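Long-range contact in biliverdin reductase (Synechocystis sp., PDB 5B3T), which probably reduces the heme breakdown product biliverdin to bilirubin with a nicotinamide cofactor, NADP(H), held by a Rossmann-fold domain: residues 89-94 with 115-120. Sequence-based numbering, arbitrary orientation.
Sequences AIAEAA and KKLQQL
Both E92 and K116 carry CG anti to the backbone N (chi1 176° in E92) and run extended beyond it, so that each long chain leaves its helix, crosses the other obliquely and meets it near the tip. There OE2 of E92 lies 3.6 Å from NZ of K116, a loose salt bridge, and slightly nearer, 3.4 Å, to CE of the same lysine. K116 is exposed, so the ion pair sits at the solvent side of the interface and its strength is probably tempered by water. L117 takes the other course: CG stands beside its backbone N (chi1 -67°), which carries the isobutyl fork across to helix 87-96. CD2 of L117 presses on the backbone there, 3.5 Å from N of E92, and also touches CB of E92 at 3.6 Å, while CD1 lies 4.0 Å from CB of the buried A91. The axes of segments 89-94 and 115-120 run nearly parallel (18°) and come within 10.1 Å. In the Rossmann domain, helix 87-96 makes the right-handed beta-alpha-beta crossover from strand 77-80 to strand 100-104, and helix 111-124 the next, from 100-104 to 128-131, so the two pack side by side on one face of the sheet. H87, which contacts NADP(+) in the cofactor-bound enzyme, begins helix 87-96 one turn before A91. L120 has CG anti to its backbone N and CD2 4.1 Å from CG of E92, the two side chains crossing at about a right angle; the same methyl is 3.8 Å from O of E92. CB and CG of E92 thus lie along the two leucine methyls, both on the side facing helix 111-124. L120 carries the packing on to L95 and Q96; elsewhere A91 rests on I80, and L117 on L107 and A108.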
loop_
_atom_site.group_PDB
_atom_site.type_symbol
_atom_site.label_atom_id
_atom_site.label_comp_id
_atom_site.label_asym_id
_atom_site.label_seq_id
_atom_site.Cartn_x
_atom_site.Cartn_y
_atom_site.Cartn_z
ATOM N N ALA A 89 5.530 5.254 12.989
ATOM C CA ALA A 89 5.920 5.159 14.393
ATOM C C ALA A 89 6.243 3.723 14.785
ATOM O O ALA A 89 7.189 3.477 15.543
ATOM C CB ALA A 89 4.814 5.723 15.287
ATOM N N ILE A 90 5.468 2.760 14.282
ATOM C CA ILE A 90 5.737 1.361 14.599
ATOM C C ILE A 90 7.040 0.909 13.951
ATOM O O ILE A 90 7.826 0.171 14.556
ATOM C CB ILE A 90 4.551 0.475 14.172
ATOM C CG1 ILE A 90 3.282 0.878 14.924
ATOM C CG2 ILE A 90 4.852 -0.990 14.442
ATOM C CD1 ILE A 90 2.067 0.055 14.547
ATOM N N ALA A 91 7.295 1.350 12.717
ATOM C CA ALA A 91 8.533 0.975 12.041
ATOM C C ALA A 91 9.755 1.511 12.778
ATOM O O ALA A 91 10.750 0.796 12.942
ATOM C CB ALA A 91 8.515 1.479 10.599
ATOM N N GLU A 92 9.705 2.768 13.225
ATOM C CA GLU A 92 10.835 3.326 13.963
ATOM C C GLU A 92 11.054 2.586 15.275
ATOM O O GLU A 92 12.197 2.282 15.640
ATOM C CB GLU A 92 10.623 4.817 14.226
ATOM C CG GLU A 92 11.721 5.429 15.083
ATOM C CD GLU A 92 11.626 6.937 15.192
ATOM O OE1 GLU A 92 10.497 7.470 15.180
ATOM O OE2 GLU A 92 12.684 7.590 15.294
ATOM N N ALA A 93 9.972 2.285 15.998
ATOM C CA ALA A 93 10.108 1.572 17.263
ATOM C C ALA A 93 10.666 0.172 17.048
ATOM O O ALA A 93 11.524 -0.287 17.811
ATOM C CB ALA A 93 8.759 1.510 17.980
ATOM N N ALA A 94 10.195 -0.519 16.006
ATOM C CA ALA A 94 10.677 -1.869 15.730
ATOM C C ALA A 94 12.152 -1.866 15.347
ATOM O O ALA A 94 12.911 -2.741 15.779
ATOM C CB ALA A 94 9.838 -2.509 14.625
ATOM N N LYS A 115 12.777 8.834 5.088
ATOM C CA LYS A 115 14.233 8.860 4.987
ATOM C C LYS A 115 14.882 8.581 6.336
ATOM O O LYS A 115 15.914 7.904 6.406
ATOM C CB LYS A 115 14.692 10.207 4.435
ATOM C CG LYS A 115 14.188 10.498 3.036
ATOM C CD LYS A 115 14.842 9.590 2.009
ATOM C CE LYS A 115 16.292 9.985 1.786
ATOM N NZ LYS A 115 16.993 9.036 0.882
ATOM N N LYS A 116 14.293 9.099 7.418
ATOM C CA LYS A 116 14.810 8.815 8.753
ATOM C C LYS A 116 14.726 7.326 9.063
ATOM O O LYS A 116 15.620 6.767 9.710
ATOM C CB LYS A 116 14.043 9.632 9.792
ATOM C CG LYS A 116 14.538 9.461 11.223
ATOM C CD LYS A 116 13.724 10.313 12.186
ATOM C CE LYS A 116 14.218 10.161 13.615
ATOM N NZ LYS A 116 13.454 11.020 14.562
ATOM N N LEU A 117 13.662 6.665 8.599
ATOM C CA LEU A 117 13.550 5.219 8.772
ATOM C C LEU A 117 14.592 4.480 7.944
ATOM O O LEU A 117 15.168 3.486 8.403
ATOM C CB LEU A 117 12.145 4.747 8.390
ATOM C CG LEU A 117 10.977 5.186 9.269
ATOM C CD1 LEU A 117 9.655 4.749 8.655
ATOM C CD2 LEU A 117 11.141 4.605 10.653
ATOM N N GLN A 118 14.826 4.936 6.713
ATOM C CA GLN A 118 15.816 4.301 5.849
ATOM C C GLN A 118 17.208 4.379 6.467
ATOM O O GLN A 118 17.944 3.386 6.499
ATOM C CB GLN A 118 15.792 4.966 4.473
ATOM C CG GLN A 118 16.845 4.473 3.501
ATOM C CD GLN A 118 16.923 5.343 2.262
ATOM O OE1 GLN A 118 16.879 6.572 2.349
ATOM N NE2 GLN A 118 17.033 4.712 1.099
ATOM N N GLN A 119 17.581 5.558 6.967
ATOM C CA GLN A 119 18.881 5.721 7.612
ATOM C C GLN A 119 18.983 4.875 8.876
ATOM O O GLN A 119 20.020 4.256 9.136
ATOM C CB GLN A 119 19.118 7.197 7.931
ATOM C CG GLN A 119 20.448 7.496 8.611
ATOM C CD GLN A 119 21.640 6.998 7.820
ATOM O OE1 GLN A 119 22.505 6.302 8.351
ATOM N NE2 GLN A 119 21.693 7.356 6.543
ATOM N N LEU A 120 17.911 4.835 9.673
ATOM C CA LEU A 120 17.936 4.075 10.918
ATOM C C LEU A 120 18.119 2.585 10.657
ATOM O O LEU A 120 18.882 1.912 11.361
ATOM C CB LEU A 120 16.654 4.330 11.711
ATOM C CG LEU A 120 16.463 3.495 12.979
ATOM C CD1 LEU A 120 17.559 3.790 13.994
ATOM C CD2 LEU A 120 15.088 3.733 13.583
#